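Local coordinates for protein putative aminopeptidase (Leishmania major, PDB 5NTH) that probably works as a manganese-dependent M17 metalloaminopeptidase, trimming residues from peptide N-termini, and binds actinonin at a two-manganese centre, at residues 147-152 against 531-536; 202-207 against 339-344; 351-356 against 404-409; 375-380 against 398-403. All coordinates share one frame; numbering follows the deposited sequence.

How the interactions relate
Interactions 1 and 2 lie together, their centres about 12 Å apart, with Leu206 of 202-207 packed on Glu148 and Ala152 of 147-152. Interactions 3 and 4 form a second pair, centres about 13 Å apart, in which Lys377 and Tyr400 adjoin Glu405. Between the pairs, Leu535 CD1 reaches Ile352 CD1 at 3.8 Å and Met339 CE lies 4.2 Å from Ile352 CG2. Along the chain, interaction 1 encloses the other three and interaction 3 encloses interaction 4. None touches the manganese site, yet helix 391-404, used by interaction 4, starts just after the metal ligand Glu390 and holds Arg392 of the bicarbonate pocket.

Interaction 1 (147-152 against 531-536); sequences SETAVA and VFEFLR
Thr149 and Glu533 meet at the heart of this contact, where the hydroxyl OG1 of Thr149 donates to Glu533 OE2 at 2.9 Å. The donor stands well above the carboxylate plane, 42° out of it. From the opposite face of that plane comes Arg536 NH1, in a salt bridge modelled at 2.5 Å to Glu533 OE2, a length so short that its exact value is doubtful. One oxygen of a buried glutamate thus takes two donors, which should limit how far the group can turn and would probably stabilise its negative charge. Thr149 presents its hydroxyl with OG1 between the backbone N and the carbonyl carbon (chi1 59°), and the methyl CG2 then lies 3.6 Å from Glu533 OE2. Packing is looser round the guanidinium: Arg536 is partly exposed, and its NH1 only grazes Thr149 CG2 at 3.8 Å. The contact joins helix 148-156 of the N-terminal domain to the C-terminal helix 528-536. Ile209 of helix 203-221 touches both Thr149 and Phe532, whose ring also packs edge-to-face with Phe346; helix 323-341 packs on Val531 and Phe532, and helix 439-452 lies against Glu533 and Phe534.

Interaction 2 (202-207 against 339-344); sequences CVAELE and MKMQRT
Met341 pushes its terminal methyl against the first turn of helix 203-221, and this apolar packing makes up nearly all of the contact. Met341 CE sits 3.4 Å from Ala204 CB, 3.6 Å from Cys202 SG and 3.6 Å from Glu205 CG; these three residues of the turn line one side of the methyl, with Glu205 N 3.4 Å from Met341 CE. The sulfur trails behind, with Met341 SD 3.8 Å from Ala204 CB. A bend at the last torsion (chi3 40°) turns the methyl out of line with an otherwise extended chain. Glu205 contributes its aliphatic part, crossing Met341 at a slant. The polar bonds run beside this packing and do not bridge the two segments. Cys202 N, at the N-cap of helix 203-221, donates to Glu205 OE1 at 3.2 Å; if that oxygen is rightly placed, the bond would be one half of a capping box. The other oxygen, Glu205 OE2, bonds to the hydroxyl of Ser338 on helix 323-341 and gives the two helices a polar tie as well. This is a helix N-terminus packed against the C-terminal part of helix 323-341, at the partly exposed edge of the fold.

Interaction 3 (351-356 against 404-409); sequences NISVTL and GEQDFV
Asn351 and Phe408 stack, the CB of Asn351 sitting over the centre of the Phe408 ring at 3.8 Å from the centroid, in a CH-pi contact. Asn351 carries CG beside its own backbone N, its amide lies 17° from parallel with the ring, and the two side chains run past each other in opposite directions. Asn351 ND2 is 4.1 Å from Phe408 CG and is hydrogen-bonded to Asn292 OD1 of strand 291-300. For Phe408, CG falls between the backbone N and the carbonyl carbon (chi1 73°), which swings the ring back over the strand; Ser353 CB then meets its edge in plane, 3.7 Å from Phe408 CZ. The serine hydroxyl turns aside from the ring, with OG anti to the backbone N: Gln406 NE2, at the end of a chain extended beyond CG, donates to Ser353 OG at 2.8 Å. That bond is bent to 143°, the oxygen somewhat off the amide plane. A weak bond to Ala402 O also holds Gln406 NE2. The contact belongs to a beta-alpha-beta crossover of the catalytic domain, from strand 349-361 through helix 391-404 to strand 412-417, parallel strands with 291-300 between them; the loop after the helix packs on 349-361.

Interaction 4 (375-380 against 398-403); sequences VMKSGK and GVYYAT
A type I beta turn, Met376 to Gly379, links the short strands 373-375 and 381-383, and its two central residues, Lys377 and Ser378, rest on Tyr400 of helix 391-404. Ser378 CA lies over one face of the Tyr400 ring, 4.1 Å from the centroid and 24° off the ring normal, a CH-pi contact shifted toward the rim. The carbonyl oxygen of Lys377 is above that face too, and Ser378 CB reaches Tyr400 CD1 at 3.8 Å. Tyr400 comes out to the turn with its CG opposite the backbone N (chi1 -174°), turning one ring face to the turn backbone. Lys377 crosses the ring at about a right angle beside Tyr400 CD2, where its CB is 3.9 Å away; the modelled approach of CG is too short to trust. The amine beyond bonds to Lys258 O and makes a cation-pi contact with Tyr260, while the backbone N of Lys377 bonds to Asp397 on the same helix as Tyr400. Ser378 OG has His499 as its main partner and takes a weak bond from Lys380 N at 3.3 Å. Gly379 N to Met376 O at 3.0 Å and Met376 N to Lys380 O at 3.1 Å, with Gly379 at positive phi, define a type I turn with a G1 beta bulge, a common way to close a hairpin.

Interaction 1 (147-152 against 531-536)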
loop_
_atom_site.group_PDB
_atom_site.type_symbol
_atom_site.label_atom_id
_atom_site.label_comp_id
_atom_site.label_asym_id
_atom_site.label_seq_id
_atom_site.Cartn_x
_atom_site.Cartn_y
_atom_site.Cartn_z
ATOM N N SER A 147 1.733 -49.108 4.903
ATOM C CA SER A 147 0.975 -47.885 4.917
ATOM C C SER A 147 0.205 -47.584 6.240
ATOM O O SER A 147 -0.402 -46.519 6.393
ATOM C CB SER A 147 0.059 -47.882 3.699
ATOM O OG SER A 147 -0.990 -48.836 3.787
ATOM N N GLU A 148 0.304 -48.453 7.238
ATOM C CA GLU A 148 -0.464 -48.279 8.478
ATOM C C GLU A 148 -0.334 -46.912 9.161
ATOM O O GLU A 148 -1.343 -46.342 9.579
ATOM C CB GLU A 148 -0.160 -49.376 9.494
ATOM C CG GLU A 148 -0.598 -50.777 9.064
ATOM C CD GLU A 148 0.458 -51.549 8.282
ATOM O OE1 GLU A 148 1.691 -51.392 8.538
ATOM O OE2 GLU A 148 0.051 -52.321 7.389
ATOM N N THR A 149 0.874 -46.378 9.286
ATOM C CA THR A 149 1.021 -45.102 10.015
ATOM C C THR A 149 0.454 -43.922 9.208
ATOM O O THR A 149 -0.158 -43.041 9.774
ATOM C CB THR A 149 2.461 -44.827 10.480
ATOM O OG1 THR A 149 3.316 -44.800 9.348
ATOM C CG2 THR A 149 2.943 -45.914 11.421
ATOM N N ALA A 150 0.632 -43.932 7.895
ATOM C CA ALA A 150 0.042 -42.934 7.016
ATOM C C ALA A 150 -1.492 -42.969 7.029
ATOM O O ALA A 150 -2.159 -41.932 7.076
ATOM C CB ALA A 150 0.560 -43.122 5.605
ATOM N N VAL A 151 -2.051 -44.163 7.006
ATOM C CA VAL A 151 -3.471 -44.333 7.206
ATOM C C VAL A 151 -3.882 -43.860 8.601
ATOM O O VAL A 151 -4.826 -43.097 8.726
ATOM C CB VAL A 151 -3.912 -45.799 6.988
ATOM C CG1 VAL A 151 -5.417 -45.967 7.219
ATOM C CG2 VAL A 151 -3.590 -46.237 5.573
ATOM N N ALA A 152 -3.221 -44.281 9.662
ATOM C CA ALA A 152 -3.700 -43.840 10.965
ATOM C C ALA A 152 -3.729 -42.297 11.036
ATOM O O ALA A 152 -4.738 -41.700 11.472
ATOM C CB ALA A 152 -2.868 -44.416 12.078
ATOM N N VAL A 531 7.686 -37.288 13.034
ATOM C CA VAL A 531 8.663 -37.594 14.087
ATOM C C VAL A 531 8.607 -39.038 14.583
ATOM O O VAL A 531 9.627 -39.645 14.877
ATOM C CB VAL A 531 8.436 -36.662 15.272
ATOM C CG1 VAL A 531 9.107 -37.148 16.537
ATOM C CG2 VAL A 531 8.960 -35.289 14.938
ATOM N N PHE A 532 7.405 -39.567 14.714
ATOM C CA PHE A 532 7.235 -40.963 14.993
ATOM C C PHE A 532 7.961 -41.801 13.935
ATOM O O PHE A 532 8.768 -42.645 14.283
ATOM C CB PHE A 532 5.755 -41.295 15.056
ATOM C CG PHE A 532 5.463 -42.586 15.743
ATOM C CD1 PHE A 532 5.436 -43.759 15.039
ATOM C CD2 PHE A 532 5.225 -42.619 17.123
ATOM C CE1 PHE A 532 5.156 -44.952 15.688
ATOM C CE2 PHE A 532 4.939 -43.811 17.783
ATOM C CZ PHE A 532 4.901 -44.980 17.059
ATOM N N GLU A 533 7.732 -41.533 12.654
ATOM C CA GLU A 533 8.410 -42.299 11.588
ATOM C C GLU A 533 9.912 -42.116 11.634
ATOM O O GLU A 533 10.660 -43.099 11.702
ATOM C CB GLU A 533 7.926 -41.914 10.189
ATOM C CG GLU A 533 6.736 -42.728 9.731
ATOM C CD GLU A 533 7.027 -44.232 9.593
ATOM O OE1 GLU A 533 8.088 -44.608 9.021
ATOM O OE2 GLU A 533 6.168 -45.048 10.058
ATOM N N PHE A 534 10.329 -40.855 11.603
ATOM C CA PHE A 534 11.719 -40.499 11.592
ATOM C C PHE A 534 12.510 -41.212 12.686
ATOM O O PHE A 534 13.553 -41.784 12.402
ATOM C CB PHE A 534 11.868 -38.976 11.721
ATOM C CG PHE A 534 13.289 -38.515 11.742
ATOM C CD1 PHE A 534 14.033 -38.484 10.568
ATOM C CD2 PHE A 534 13.894 -38.150 12.937
ATOM C CE1 PHE A 534 15.358 -38.087 10.582
ATOM C CE2 PHE A 534 15.214 -37.738 12.963
ATOM C CZ PHE A 534 15.949 -37.708 11.785
ATOM N N LEU A 535 12.001 -41.198 13.913
ATOM C CA LEU A 535 12.632 -41.899 15.029
ATOM C C LEU A 535 12.486 -43.421 14.965
ATOM O O LEU A 535 13.410 -44.124 15.341
ATOM C CB LEU A 535 12.071 -41.397 16.350
ATOM C CG LEU A 535 12.295 -39.911 16.593
ATOM C CD1 LEU A 535 11.737 -39.450 17.921
ATOM C CD2 LEU A 535 13.784 -39.591 16.535
ATOM N N ARG A 536 11.341 -43.927 14.498
ATOM C CA ARG A 536 11.168 -45.367 14.371
ATOM C C ARG A 536 12.212 -45.942 13.393
ATOM O O ARG A 536 12.897 -46.918 13.723
ATOM C CB ARG A 536 9.739 -45.785 13.974
ATOM C CG ARG A 536 9.231 -46.952 14.810
ATOM C CD ARG A 536 7.897 -47.562 14.410
ATOM N NE ARG A 536 7.957 -48.193 13.087
ATOM C CZ ARG A 536 7.357 -47.745 11.983
ATOM N NH1 ARG A 536 6.609 -46.643 11.995
ATOM N NH2 ARG A 536 7.499 -48.406 10.844
#

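Interaction 2 (202-207 against 339-344)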
loop_
_atom_site.group_PDB
_atom_site.type_symbol
_atom_site.label_atom_id
_atom_site.label_comp_id
_atom_site.label_asym_id
_atom_site.label_seq_id
_atom_site.Cartn_x
_atom_site.Cartn_y
_atom_site.Cartn_z
ATOM N N CYS A 202 2.010 -52.027 15.698
ATOM C CA CYS A 202 0.819 -52.686 16.235
ATOM C C CYS A 202 -0.355 -51.730 16.473
ATOM O O CYS A 202 -0.196 -50.513 16.424
ATOM C CB CYS A 202 1.160 -53.391 17.523
ATOM S SG CYS A 202 1.484 -52.306 18.908
ATOM N N VAL A 203 -1.524 -52.298 16.747
ATOM C CA VAL A 203 -2.744 -51.526 16.886
ATOM C C VAL A 203 -2.720 -50.518 18.007
ATOM O O VAL A 203 -3.253 -49.422 17.830
ATOM C CB VAL A 203 -3.954 -52.449 17.095
ATOM C CG1 VAL A 203 -5.225 -51.677 17.491
ATOM C CG2 VAL A 203 -4.198 -53.207 15.810
ATOM N N ALA A 204 -2.149 -50.882 19.155
ATOM C CA ALA A 204 -2.053 -49.941 20.276
ATOM C C ALA A 204 -1.197 -48.692 19.920
ATOM O O ALA A 204 -1.472 -47.596 20.405
ATOM C CB ALA A 204 -1.528 -50.639 21.521
ATOM N N GLU A 205 -0.196 -48.882 19.058
ATOM C CA GLU A 205 0.576 -47.788 18.481
ATOM C C GLU A 205 -0.258 -46.886 17.561
ATOM O O GLU A 205 -0.254 -45.663 17.694
ATOM C CB GLU A 205 1.810 -48.321 17.750
ATOM C CG GLU A 205 3.006 -48.445 18.685
ATOM C CD GLU A 205 4.099 -49.411 18.223
ATOM O OE1 GLU A 205 3.777 -50.621 17.979
ATOM O OE2 GLU A 205 5.287 -48.956 18.129
ATOM N N LEU A 206 -0.993 -47.470 16.644
ATOM C CA LEU A 206 -1.803 -46.650 15.746
ATOM C C LEU A 206 -2.810 -45.794 16.525
ATOM O O LEU A 206 -3.049 -44.646 16.165
ATOM C CB LEU A 206 -2.506 -47.503 14.712
ATOM C CG LEU A 206 -1.550 -48.312 13.843
ATOM C CD1 LEU A 206 -2.372 -49.165 12.899
ATOM C CD2 LEU A 206 -0.564 -47.448 13.076
ATOM N N GLU A 207 -3.365 -46.344 17.606
ATOM C CA GLU A 207 -4.214 -45.579 18.518
ATOM C C GLU A 207 -3.449 -44.457 19.230
ATOM O O GLU A 207 -3.962 -43.335 19.412
ATOM C CB GLU A 207 -4.883 -46.518 19.524
ATOM C CG GLU A 207 -6.020 -47.318 18.892
ATOM C CD GLU A 207 -6.376 -48.618 19.617
ATOM O OE1 GLU A 207 -5.489 -49.405 20.007
ATOM O OE2 GLU A 207 -7.578 -48.872 19.783
ATOM N N MET A 339 7.061 -46.896 23.815
ATOM C CA MET A 339 8.113 -47.424 24.690
ATOM C C MET A 339 7.559 -48.206 25.884
ATOM O O MET A 339 8.064 -49.274 26.210
ATOM C CB MET A 339 9.041 -46.294 25.179
ATOM C CG MET A 339 9.998 -45.828 24.114
ATOM S SD MET A 339 11.239 -44.669 24.690
ATOM C CE MET A 339 10.245 -43.341 25.214
ATOM N N LYS A 340 6.521 -47.678 26.510
ATOM C CA LYS A 340 5.867 -48.340 27.636
ATOM C C LYS A 340 5.039 -49.569 27.250
ATOM O O LYS A 340 4.714 -50.384 28.113
ATOM C CB LYS A 340 4.971 -47.345 28.356
ATOM C CG LYS A 340 5.752 -46.231 29.024
ATOM C CD LYS A 340 4.881 -45.534 30.043
ATOM C CE LYS A 340 5.647 -44.483 30.825
ATOM N NZ LYS A 340 6.911 -44.980 31.422
ATOM N N MET A 341 4.698 -49.686 25.968
ATOM C CA MET A 341 3.958 -50.843 25.436
ATOM C C MET A 341 4.775 -52.137 25.244
ATOM O O MET A 341 4.296 -53.202 25.617
ATOM C CB MET A 341 3.265 -50.470 24.124
ATOM C CG MET A 341 2.001 -49.648 24.332
ATOM S SD MET A 341 1.438 -48.716 22.894
ATOM C CE MET A 341 1.766 -49.958 21.651
ATOM N N GLN A 342 5.955 -52.064 24.631
ATOM C CA GLN A 342 6.823 -53.245 24.473
ATOM C C GLN A 342 8.323 -52.903 24.602
ATOM O O GLN A 342 8.767 -51.808 24.241
ATOM C CB GLN A 342 6.542 -53.990 23.145
ATOM C CG GLN A 342 5.634 -55.223 23.250
ATOM C CD GLN A 342 4.818 -55.480 21.971
ATOM O OE1 GLN A 342 3.583 -55.280 21.928
ATOM N NE2 GLN A 342 5.509 -55.904 20.911
ATOM N N ARG A 343 9.078 -53.892 25.096
ATOM C CA ARG A 343 10.503 -53.780 25.473
ATOM C C ARG A 343 11.360 -53.239 24.338
ATOM O O ARG A 343 12.299 -52.474 24.566
ATOM C CB ARG A 343 11.036 -55.174 25.894
ATOM N N THR A 344 10.987 -53.632 23.122
ATOM C CA THR A 344 11.803 -53.505 21.930
ATOM C C THR A 344 11.470 -52.288 21.064
ATOM O O THR A 344 12.270 -51.936 20.185
ATOM C CB THR A 344 11.601 -54.756 21.043
ATOM O OG1 THR A 344 10.236 -54.811 20.612
ATOM C CG2 THR A 344 11.908 -56.045 21.809
#

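Interaction 3 (351-356 against 404-409)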
loop_
_atom_site.group_PDB
_atom_site.type_symbol
_atom_site.label_atom_id
_atom_site.label_comp_id
_atom_site.label_asym_id
_atom_site.label_seq_id
_atom_site.Cartn_x
_atom_site.Cartn_y
_atom_site.Cartn_z
ATOM N N ASN A 351 17.776 -41.650 25.427
ATOM C CA ASN A 351 17.091 -40.495 26.006
ATOM C C ASN A 351 16.320 -39.686 25.012
ATOM O O ASN A 351 16.861 -39.336 23.966
ATOM C CB ASN A 351 18.097 -39.548 26.603
ATOM C CG ASN A 351 18.779 -40.143 27.783
ATOM O OD1 ASN A 351 18.170 -40.273 28.849
ATOM N ND2 ASN A 351 20.040 -40.532 27.607
ATOM N N ILE A 352 15.068 -39.364 25.348
ATOM C CA ILE A 352 14.302 -38.423 24.538
ATOM C C ILE A 352 13.851 -37.244 25.373
ATOM O O ILE A 352 13.453 -37.386 26.525
ATOM C CB ILE A 352 13.129 -39.083 23.797
ATOM C CG1 ILE A 352 12.522 -38.098 22.785
ATOM C CG2 ILE A 352 12.087 -39.608 24.766
ATOM C CD1 ILE A 352 11.711 -38.770 21.692
ATOM N N SER A 353 13.914 -36.077 24.752
ATOM C CA SER A 353 13.722 -34.793 25.420
ATOM C C SER A 353 12.802 -33.992 24.530
ATOM O O SER A 353 12.905 -34.060 23.311
ATOM C CB SER A 353 15.094 -34.159 25.516
ATOM O OG SER A 353 15.062 -32.784 25.750
ATOM N N VAL A 354 11.862 -33.273 25.098
ATOM C CA VAL A 354 11.099 -32.311 24.277
ATOM C C VAL A 354 11.060 -30.992 24.999
ATOM O O VAL A 354 10.727 -30.959 26.177
ATOM C CB VAL A 354 9.672 -32.782 23.883
ATOM C CG1 VAL A 354 8.817 -33.166 25.093
ATOM C CG2 VAL A 354 8.981 -31.712 23.035
ATOM N N THR A 355 11.423 -29.925 24.285
ATOM C CA THR A 355 11.481 -28.587 24.853
ATOM C C THR A 355 10.443 -27.674 24.181
ATOM O O THR A 355 10.466 -27.440 22.978
ATOM C CB THR A 355 12.901 -28.007 24.751
ATOM O OG1 THR A 355 13.785 -28.793 25.558
ATOM C CG2 THR A 355 12.944 -26.569 25.259
ATOM N N LEU A 356 9.536 -27.160 24.984
ATOM C CA LEU A 356 8.534 -26.238 24.497
ATOM C C LEU A 356 8.944 -24.820 24.759
ATOM O O LEU A 356 9.109 -24.423 25.920
ATOM C CB LEU A 356 7.211 -26.513 25.177
ATOM C CG LEU A 356 6.842 -27.975 25.031
ATOM C CD1 LEU A 356 5.581 -28.258 25.831
ATOM C CD2 LEU A 356 6.653 -28.309 23.558
ATOM N N GLY A 404 22.836 -27.794 25.634
ATOM C CA GLY A 404 23.851 -27.379 26.596
ATOM C C GLY A 404 23.486 -27.343 28.068
ATOM O O GLY A 404 24.340 -27.077 28.888
ATOM N N GLU A 405 22.241 -27.585 28.432
ATOM C CA GLU A 405 21.852 -27.497 29.841
ATOM C C GLU A 405 21.271 -28.784 30.456
ATOM O O GLU A 405 21.074 -28.877 31.670
ATOM C CB GLU A 405 20.880 -26.337 29.983
ATOM C CG GLU A 405 21.546 -24.985 29.788
ATOM C CD GLU A 405 22.398 -24.570 30.969
ATOM O OE1 GLU A 405 22.264 -25.223 32.025
ATOM O OE2 GLU A 405 23.182 -23.586 30.852
ATOM N N GLN A 406 20.993 -29.776 29.625
ATOM C CA GLN A 406 20.508 -31.048 30.118
ATOM C C GLN A 406 21.667 -31.899 30.630
ATOM O O GLN A 406 22.837 -31.617 30.338
ATOM C CB GLN A 406 19.763 -31.755 29.004
ATOM C CG GLN A 406 18.560 -30.943 28.548
ATOM C CD GLN A 406 17.425 -31.800 28.030
ATOM O OE1 GLN A 406 16.439 -32.073 28.745
ATOM N NE2 GLN A 406 17.557 -32.234 26.776
ATOM N N ASP A 407 21.340 -32.930 31.410
ATOM C CA ASP A 407 22.368 -33.865 31.911
ATOM C C ASP A 407 22.795 -34.992 30.946
ATOM O O ASP A 407 23.513 -35.885 31.354
ATOM C CB ASP A 407 22.046 -34.373 33.344
ATOM C CG ASP A 407 20.844 -35.372 33.443
ATOM O OD1 ASP A 407 20.423 -36.067 32.463
ATOM O OD2 ASP A 407 20.313 -35.469 34.590
ATOM N N PHE A 408 22.364 -34.942 29.680
ATOM C CA PHE A 408 22.919 -35.763 28.579
ATOM C C PHE A 408 23.093 -34.870 27.340
ATOM O O PHE A 408 22.401 -33.871 27.200
ATOM C CB PHE A 408 21.967 -36.898 28.246
ATOM C CG PHE A 408 20.708 -36.454 27.510
ATOM C CD1 PHE A 408 19.579 -36.024 28.199
ATOM C CD2 PHE A 408 20.657 -36.464 26.109
ATOM C CE1 PHE A 408 18.425 -35.622 27.505
ATOM C CE2 PHE A 408 19.514 -36.050 25.428
ATOM C CZ PHE A 408 18.395 -35.640 26.129
ATOM N N VAL A 409 23.974 -35.229 26.426
ATOM C CA VAL A 409 24.191 -34.429 25.222
ATOM C C VAL A 409 23.438 -35.078 24.104
ATOM O O VAL A 409 23.723 -36.211 23.818
ATOM C CB VAL A 409 25.674 -34.424 24.806
ATOM C CG1 VAL A 409 25.866 -33.676 23.476
ATOM C CG2 VAL A 409 26.541 -33.803 25.897
#

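Interaction 4 (375-380 against 398-403)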
loop_
_atom_site.group_PDB
_atom_site.type_symbol
_atom_site.label_atom_id
_atom_site.label_comp_id
_atom_site.label_asym_id
_atom_site.label_seq_id
_atom_site.Cartn_x
_atom_site.Cartn_y
_atom_site.Cartn_z
ATOM N N VAL A 375 20.764 -10.571 24.622
ATOM C CA VAL A 375 21.813 -11.543 24.857
ATOM C C VAL A 375 21.175 -12.886 25.114
ATOM O O VAL A 375 20.559 -13.107 26.128
ATOM C CB VAL A 375 22.701 -11.160 26.041
ATOM C CG1 VAL A 375 23.975 -12.016 26.043
ATOM C CG2 VAL A 375 23.076 -9.689 25.960
ATOM N N MET A 376 21.365 -13.787 24.175
ATOM C CA MET A 376 20.751 -15.078 24.218
ATOM C C MET A 376 21.506 -15.918 25.255
ATOM O O MET A 376 22.614 -15.603 25.639
ATOM C CB MET A 376 20.872 -15.756 22.855
ATOM C CG MET A 376 20.412 -14.961 21.656
ATOM S SD MET A 376 18.644 -14.935 21.510
ATOM C CE MET A 376 18.299 -16.653 21.141
ATOM N N LYS A 377 20.905 -17.001 25.690
ATOM C CA LYS A 377 21.591 -17.933 26.545
ATOM C C LYS A 377 22.941 -18.367 26.037
ATOM O O LYS A 377 23.863 -18.557 26.815
ATOM C CB LYS A 377 20.758 -19.197 26.699
ATOM C CG LYS A 377 21.308 -20.163 27.721
ATOM C CD LYS A 377 21.481 -19.506 29.081
ATOM C CE LYS A 377 21.785 -20.548 30.145
ATOM N NZ LYS A 377 22.658 -19.978 31.188
ATOM N N SER A 378 23.058 -18.543 24.733
ATOM C CA SER A 378 24.275 -19.053 24.158
ATOM C C SER A 378 25.436 -18.101 24.247
ATOM O O SER A 378 26.534 -18.449 23.824
ATOM C CB SER A 378 24.048 -19.347 22.685
ATOM O OG SER A 378 23.872 -18.136 21.985
ATOM N N GLY A 379 25.179 -16.886 24.739
ATOM C CA GLY A 379 26.166 -15.793 24.766
ATOM C C GLY A 379 26.158 -14.853 23.557
ATOM O O GLY A 379 26.627 -13.721 23.651
ATOM N N LYS A 380 25.614 -15.311 22.430
ATOM C CA LYS A 380 25.579 -14.545 21.200
ATOM C C LYS A 380 24.569 -13.390 21.347
ATOM O O LYS A 380 23.452 -13.593 21.844
ATOM C CB LYS A 380 25.224 -15.461 20.021
ATOM C CG LYS A 380 26.199 -16.613 19.789
ATOM C CD LYS A 380 27.278 -16.309 18.754
ATOM C CE LYS A 380 27.052 -17.045 17.432
ATOM N NZ LYS A 380 27.355 -18.500 17.530
ATOM N N GLY A 398 15.834 -22.180 23.169
ATOM C CA GLY A 398 15.348 -23.539 23.314
ATOM C C GLY A 398 16.394 -24.570 22.956
ATOM O O GLY A 398 16.597 -25.551 23.682
ATOM N N VAL A 399 17.036 -24.370 21.818
ATOM C CA VAL A 399 17.990 -25.335 21.366
ATOM C C VAL A 399 19.228 -25.301 22.264
ATOM O O VAL A 399 19.778 -26.363 22.573
ATOM C CB VAL A 399 18.314 -25.199 19.880
ATOM C CG1 VAL A 399 17.049 -25.429 19.064
ATOM C CG2 VAL A 399 18.975 -23.858 19.549
ATOM N N TYR A 400 19.622 -24.122 22.750
ATOM C CA TYR A 400 20.737 -24.052 23.681
ATOM C C TYR A 400 20.417 -24.829 24.954
ATOM O O TYR A 400 21.189 -25.667 25.389
ATOM C CB TYR A 400 21.172 -22.624 24.013
ATOM C CG TYR A 400 22.414 -22.670 24.847
ATOM C CD1 TYR A 400 23.685 -22.779 24.261
ATOM C CD2 TYR A 400 22.321 -22.730 26.239
ATOM C CE1 TYR A 400 24.840 -22.882 25.056
ATOM C CE2 TYR A 400 23.457 -22.842 27.046
ATOM C CZ TYR A 400 24.715 -22.915 26.456
ATOM O OH TYR A 400 25.815 -23.038 27.256
ATOM N N TYR A 401 19.276 -24.572 25.555
ATOM C CA TYR A 401 18.854 -25.402 26.693
ATOM C C TYR A 401 18.974 -26.901 26.436
ATOM O O TYR A 401 19.441 -27.643 27.279
ATOM C CB TYR A 401 17.407 -25.156 27.094
ATOM C CG TYR A 401 17.055 -26.019 28.277
ATOM C CD1 TYR A 401 17.341 -25.583 29.551
ATOM C CD2 TYR A 401 16.507 -27.305 28.124
ATOM C CE1 TYR A 401 17.073 -26.361 30.665
ATOM C CE2 TYR A 401 16.235 -28.103 29.238
ATOM C CZ TYR A 401 16.522 -27.617 30.519
ATOM O OH TYR A 401 16.298 -28.345 31.673
ATOM N N ALA A 402 18.485 -27.340 25.291
ATOM C CA ALA A 402 18.368 -28.759 25.005
ATOM C C ALA A 402 19.728 -29.358 24.707
ATOM O O ALA A 402 19.960 -30.524 25.022
ATOM C CB ALA A 402 17.435 -28.989 23.845
ATOM N N THR A 403 20.624 -28.563 24.121
ATOM C CA THR A 403 21.963 -29.055 23.759
ATOM C C THR A 403 23.029 -28.796 24.783
ATOM O O THR A 403 24.018 -29.490 24.772
ATOM C CB THR A 403 22.480 -28.461 22.447
ATOM O OG1 THR A 403 22.518 -27.024 22.513
ATOM C CG2 THR A 403 21.621 -28.920 21.333
#